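Local coordinates for extrinsic protein in photosystem II (Chaetoceros gracilis, PDB 4K7B), which is an extrinsic subunit of photosystem II in a marine centric diatom, a PsbQ-like helical protein that probably docks on the membrane-embedded complex, at residues T64-I67 with F68-I71; S5-T8 with I9-R13; A85-A89 with N90-P94. All coordinates share one frame; numbering follows the deposited sequence.

The three contacts are local ones on three helices of a PsbQ-like helical bundle: contact 2 at the start of helix 6-21, contact 1 within helix 54-73, and contact 3 where helix 76-89 ends. Contacts 1 and 3 touch side by side, with Thr64 OG1 3.4 Å from Tyr86 CE1 and Ile67 CD1 3.8 Å from Tyr86 CB. Contact 2 meets contact 3 through Arg13, whose NH1, in the conformer given, probably hydrogen-bonds Asn90 O at 2.6 Å. Contacts 1 and 2 do not touch; their nearest atoms are about 12 Å apart. Near contact 2 a sulfate lies about 4 Å from the Ile9 side chain, probably left from crystallisation.

Contact 1. Residues T64-I67 with F68-I71; sequences TNEI and FKAI
With CG anti to its own carbonyl carbon (chi1 -76°), Phe68 swings its ring back toward Thr64, while Ile67, with CG2 anti to its backbone N, sets that methyl group beside the ring. The two side chains cross at a slant, and Ile67 CG2 comes to 4.1 Å from Phe68 CD2. The same CD2 corner points at the backbone of the preceding turn: Thr64 O lies in the plane of the ring, at its edge, 3.4 Å from CD2 of Phe68. That oxygen already accepts the helical bond from Phe68 N at 3.0 Å, so one carbonyl meets both the amide and the ring edge of the same residue. Thr64 OG1 turns elsewhere, to Ala60 O and Asn46 ND2.

One turn further on, Ile71 reaches back. Its CD1 stands over the centre of the phenyl ring, 4.0 Å above the plane, and also lies 4.1 Å from Ile67 CG2, so it meets both the ring face and the methyl. An alanine in place of Phe68 removes the ring, which would probably leave Ile71 CD1 without the face it rests on and open a gap beside Ile67 CG2. On another side of the helix Glu66, in the conformer given, and Lys69 run alongside each other, pointing the same way. In that conformer the charged ends stay apart, with Glu66 OE1 4.9 Å from Lys69 NZ, so any attraction there is probably modest.

Ile67 is buried against Phe42 of helix 39-49 and against Ala82 and Tyr86 of helix 76-89, and Ile71 touches Phe32 and Ile35. Unbroken i to i+4 bonding, with apolar residues turned to neighbouring helices and the charged pair left on the exposed side, is the pattern of an amphipathic helix in a helical bundle, here of the PsbQ-like kind.

Contact 2. Residues S5-T8 with I9-R13; sequences SSAT and INRAR
Ile9 N reaches back to Ser5 O at 3.2 Å and opens the i to i+4 ladder of helix 6-21, which Asn10, Arg11 and Ala12 continue by donating to the carbonyls of Ser6, Ala7 and Thr8. Ser5 is the N-cap, and with Thr8 it forms a capping box. Ser5 OG accepts from Thr8 N at 3.1 Å, and in return Thr8 OG1 accepts from Ser5 N at 3.0 Å along a nearly straight N-H...O line of 171°. Thr8 can answer because its hydroxyl sits between its own backbone N and carbonyl carbon (chi1 67°), which turns it back to the amide of the N-cap residue. The exchange satisfies an amide of the first turn that has no earlier helical carbonyl to donate to.

Beyond the box the contacts are lighter and mostly at the surface. The Arg11 chain bends at chi3, and in the conformer given the guanidinium folds back with one face over Ala7 O, off-centre, while NH2 comes to 4.0 Å from Ala7 CB. Asn10 and Ser6 share a water, though its link to Asn10 OD1 is weak. The Ile9 side chain touches Pro51, and Arg13, in the conformer given, donates through NH1 to Asn90 O and weakly through NH2 to Tyr50 OH. Ile9 CG1 lies 3.5 Å from Ser5 O, the oxygen that its own amide holds.

Contact 3. Residues A85-A89 with N90-P94; sequences AYMAA and NEIRP
Tyr86 O is gripped twice by Asn90: its side-chain ND2 donates at 2.9 Å, with the oxygen close to the amide plane, and its backbone N adds a weak bond at 3.1 Å. With CG beside the backbone N (chi1 -69°), the Asn90 amide folds back onto the helix end, and ND2 comes to 3.4 Å from Tyr86 CD1, ring and amide planes 52° apart. Gln63 OE1 takes another bond from ND2 and Tyr50 OH one with OD1, so this buried amide is fixed at both ends.

Helix 76-89 stops here in a Schellman motif. Glu91, at positive phi, is the C-prime residue; Ile92 N donates to Met87 O at 3.0 Å, and Glu91 N makes a weak bond to Ala88 O. Met87 O also accepts from Asn90 N, which approaches from above the carbonyl plane.

The reversal brings the Ile92 side chain against the last turn, on Met87 and Tyr86, where Phe45 also meets it. It crosses Met87 at about a right angle, its CG2 3.9 Å from Met87 CE, and its CD1 reaches Tyr86 CE2 at 3.8 Å. The Met87 chain bends at chi3, which puts CE 3.3 Å from Ile92 O and, more loosely, 4.3 Å from Pro94 CG.

Contact 1. Residues T64-I67 with F68-I71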
# COMPACT_ATOMS: atom_id res chain seq x y z
N THR A 64 6.35 3.28 6.44
CA THR A 64 6.89 2.79 5.18
C THR A 64 8.23 2.07 5.41
O THR A 64 8.47 0.93 4.93
CB THR A 64 7.08 3.94 4.17
OG1 THR A 64 5.80 4.56 3.94
CG2 THR A 64 7.64 3.43 2.85
N ASN A 65 9.09 2.73 6.18
CA ASN A 65 10.37 2.13 6.54
C ASN A 65 10.16 0.80 7.24
O ASN A 65 10.90 -0.16 7.02
CB ASN A 65 11.20 3.06 7.43
CG ASN A 65 11.84 4.22 6.67
OD1 ASN A 65 12.00 4.18 5.46
ND2 ASN A 65 12.20 5.27 7.39
N GLU A 66 9.14 0.73 8.10
CA GLU A 66 8.85 -0.53 8.79
C GLU A 66 8.47 -1.64 7.81
O GLU A 66 8.94 -2.80 7.96
CB GLU A 66 7.72 -0.33 9.81
CG GLU A 66 7.64 -1.43 10.83
CD GLU A 66 8.84 -1.45 11.76
OE1 GLU A 66 9.21 -2.54 12.25
OE2 GLU A 66 9.42 -0.37 12.00
N ILE A 67 7.63 -1.31 6.82
CA ILE A 67 7.34 -2.29 5.77
C ILE A 67 8.62 -2.81 5.12
O ILE A 67 8.80 -4.02 4.95
CB ILE A 67 6.41 -1.71 4.69
CG1 ILE A 67 5.04 -1.42 5.29
CG2 ILE A 67 6.29 -2.67 3.50
CD1 ILE A 67 4.18 -0.59 4.37
N PHE A 68 9.51 -1.89 4.76
CA PHE A 68 10.73 -2.35 4.08
C PHE A 68 11.76 -3.09 4.98
O PHE A 68 12.48 -3.96 4.49
CB PHE A 68 11.32 -1.23 3.22
CG PHE A 68 10.55 -1.01 1.94
CD1 PHE A 68 11.06 -1.46 0.73
CD2 PHE A 68 9.29 -0.42 1.96
CE1 PHE A 68 10.35 -1.29 -0.44
CE2 PHE A 68 8.57 -0.25 0.79
CZ PHE A 68 9.11 -0.69 -0.41
N LYS A 69 11.76 -2.79 6.28
CA LYS A 69 12.57 -3.52 7.26
C LYS A 69 12.06 -4.95 7.34
O LYS A 69 12.84 -5.93 7.35
CB LYS A 69 12.45 -2.84 8.63
CG LYS A 69 13.24 -3.50 9.76
CD LYS A 69 13.11 -2.68 11.03
CE LYS A 69 14.01 -3.19 12.14
NZ LYS A 69 13.95 -2.31 13.34
N ALA A 70 10.73 -5.08 7.36
CA ALA A 70 10.13 -6.41 7.37
C ALA A 70 10.43 -7.18 6.10
O ALA A 70 10.70 -8.38 6.14
CB ALA A 70 8.64 -6.32 7.61
N ILE A 71 10.36 -6.50 4.95
CA ILE A 71 10.72 -7.12 3.69
C ILE A 71 12.15 -7.65 3.74
O ILE A 71 12.41 -8.78 3.33
CB ILE A 71 10.58 -6.14 2.51
CG1 ILE A 71 9.10 -5.91 2.21
CG2 ILE A 71 11.31 -6.68 1.27
CD1 ILE A 71 8.86 -4.83 1.18

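Contact 2. Residues S5-T8 with I9-R13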
# COMPACT_ATOMS: atom_id res chain seq x y z
N SER A 5 -3.50 21.66 -3.20
CA SER A 5 -4.91 21.96 -3.15
C SER A 5 -5.68 20.75 -2.66
O SER A 5 -5.11 19.68 -2.48
CB SER A 5 -5.42 22.33 -4.55
OG SER A 5 -5.40 21.20 -5.41
N SER A 6 -6.98 20.92 -2.46
CA SER A 6 -7.81 19.78 -2.10
C SER A 6 -7.73 18.70 -3.20
O SER A 6 -7.68 17.50 -2.91
CB SER A 6 -9.24 20.25 -1.85
OG SER A 6 -10.04 19.20 -1.35
N ALA A 7 -7.67 19.14 -4.45
CA ALA A 7 -7.53 18.24 -5.58
C ALA A 7 -6.21 17.46 -5.57
O ALA A 7 -6.20 16.27 -5.87
CB ALA A 7 -7.66 19.00 -6.90
N THR A 8 -5.10 18.11 -5.26
CA THR A 8 -3.83 17.39 -5.27
C THR A 8 -3.80 16.32 -4.17
O THR A 8 -3.29 15.20 -4.37
CB THR A 8 -2.59 18.31 -5.16
OG1 THR A 8 -2.54 18.94 -3.87
CG2 THR A 8 -2.61 19.38 -6.25
N ILE A 9 -4.37 16.66 -3.02
CA ILE A 9 -4.47 15.71 -1.93
C ILE A 9 -5.34 14.53 -2.32
O ILE A 9 -4.94 13.37 -2.15
CB ILE A 9 -5.03 16.38 -0.66
CG1 ILE A 9 -4.02 17.38 -0.10
CG2 ILE A 9 -5.39 15.32 0.39
CD1 ILE A 9 -4.58 18.23 1.04
N ASN A 10 -6.53 14.80 -2.84
CA ASN A 10 -7.39 13.70 -3.28
C ASN A 10 -6.80 12.84 -4.39
O ASN A 10 -7.00 11.62 -4.41
CB ASN A 10 -8.77 14.21 -3.70
CG ASN A 10 -9.77 14.15 -2.58
OD1 ASN A 10 -9.40 14.27 -1.41
ND2 ASN A 10 -11.05 13.95 -2.93
N ARG A 11 -6.11 13.47 -5.32
CA ARG A 11 -5.49 12.76 -6.43
C ARG A 11 -4.41 11.81 -5.90
O ARG A 11 -4.34 10.64 -6.31
CB ARG A 11 -4.90 13.78 -7.42
CG ARG A 11 -4.93 13.38 -8.88
CD ARG A 11 -4.51 14.54 -9.80
NE ARG A 11 -5.63 15.38 -10.23
CZ ARG A 11 -5.72 16.68 -9.97
NH1 ARG A 11 -4.76 17.30 -9.29
NH2 ARG A 11 -6.77 17.38 -10.40
N ALA A 12 -3.59 12.31 -5.00
CA ALA A 12 -2.53 11.48 -4.44
C ALA A 12 -3.10 10.34 -3.58
O ALA A 12 -2.68 9.18 -3.71
CB ALA A 12 -1.56 12.33 -3.63
N ARG A 13 -4.07 10.65 -2.74
CA ARG A 13 -4.67 9.64 -1.88
C ARG A 13 -5.35 8.56 -2.70
O ARG A 13 -5.21 7.36 -2.44
CB ARG A 13 -5.63 10.31 -0.88
CG ARG A 13 -6.46 9.36 -0.04
CD ARG A 13 -7.14 10.12 1.11
NE ARG A 13 -6.14 10.63 2.05
CZ ARG A 13 -5.62 9.90 3.04
NH1 ARG A 13 -6.02 8.65 3.23
NH2 ARG A 13 -4.70 10.44 3.84
O HOH W 1 -10.39 16.85 -0.60

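Contact 3. Residues A85-A89 with N90-P94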
# COMPACT_ATOMS: atom_id res chain seq x y z
N ALA A 85 -0.74 -2.01 9.15
CA ALA A 85 -0.62 -0.86 10.05
C ALA A 85 -0.53 0.45 9.28
O ALA A 85 -1.15 1.45 9.65
CB ALA A 85 0.58 -1.02 10.97
N TYR A 86 0.23 0.43 8.19
CA TYR A 86 0.39 1.60 7.33
C TYR A 86 -0.95 1.99 6.71
O TYR A 86 -1.35 3.16 6.73
CB TYR A 86 1.42 1.31 6.24
CG TYR A 86 1.58 2.39 5.19
CD1 TYR A 86 2.28 3.55 5.47
CD2 TYR A 86 1.04 2.23 3.92
CE1 TYR A 86 2.45 4.53 4.51
CE2 TYR A 86 1.19 3.22 2.96
CZ TYR A 86 1.90 4.36 3.26
OH TYR A 86 2.07 5.34 2.31
N MET A 87 -1.66 1.01 6.16
CA MET A 87 -2.96 1.33 5.59
C MET A 87 -3.95 1.86 6.61
O MET A 87 -4.64 2.85 6.34
CB MET A 87 -3.51 0.15 4.82
CG MET A 87 -2.78 0.00 3.49
SD MET A 87 -3.38 -1.34 2.50
CE MET A 87 -5.11 -0.92 2.35
N ALA A 88 -4.02 1.22 7.77
CA ALA A 88 -4.98 1.65 8.79
C ALA A 88 -4.66 3.06 9.28
O ALA A 88 -5.55 3.89 9.43
CB ALA A 88 -4.99 0.68 9.94
N ALA A 89 -3.37 3.33 9.51
CA ALA A 89 -2.97 4.62 10.07
C ALA A 89 -3.19 5.75 9.08
O ALA A 89 -3.35 6.91 9.48
CB ALA A 89 -1.51 4.57 10.50
N ASN A 90 -3.21 5.43 7.80
CA ASN A 90 -3.32 6.45 6.78
C ASN A 90 -4.66 6.49 6.05
O ASN A 90 -4.81 7.20 5.06
CB ASN A 90 -2.15 6.32 5.80
CG ASN A 90 -0.85 6.70 6.46
OD1 ASN A 90 -0.60 7.88 6.71
ND2 ASN A 90 -0.04 5.71 6.81
N GLU A 91 -5.62 5.74 6.58
CA GLU A 91 -6.97 5.69 6.04
C GLU A 91 -6.98 5.27 4.58
O GLU A 91 -7.77 5.77 3.78
CB GLU A 91 -7.71 7.02 6.23
CG GLU A 91 -8.01 7.36 7.68
CD GLU A 91 -9.19 8.30 7.80
OE1 GLU A 91 -9.32 9.21 6.96
OE2 GLU A 91 -10.00 8.13 8.74
N ILE A 92 -6.08 4.36 4.23
CA ILE A 92 -6.11 3.76 2.91
C ILE A 92 -6.97 2.52 3.03
O ILE A 92 -6.64 1.61 3.79
CB ILE A 92 -4.72 3.37 2.40
CG1 ILE A 92 -3.79 4.59 2.40
CG2 ILE A 92 -4.82 2.77 1.01
CD1 ILE A 92 -2.33 4.23 2.12
N ARG A 93 -8.08 2.50 2.30
CA ARG A 93 -9.02 1.41 2.42
C ARG A 93 -8.65 0.27 1.48
O ARG A 93 -8.14 0.50 0.40
CB ARG A 93 -10.44 1.92 2.15
CG ARG A 93 -10.84 2.97 3.19
CD ARG A 93 -12.23 3.54 2.95
NE ARG A 93 -12.68 4.28 4.13
CZ ARG A 93 -12.37 5.55 4.38
NH1 ARG A 93 -11.62 6.24 3.53
NH2 ARG A 93 -12.82 6.14 5.48
N PRO A 94 -8.88 -0.98 1.92
CA PRO A 94 -8.64 -2.09 1.00
C PRO A 94 -9.55 -2.02 -0.21
O PRO A 94 -10.56 -1.31 -0.20
CB PRO A 94 -8.97 -3.32 1.85
CG PRO A 94 -8.85 -2.86 3.27
CD PRO A 94 -9.30 -1.44 3.25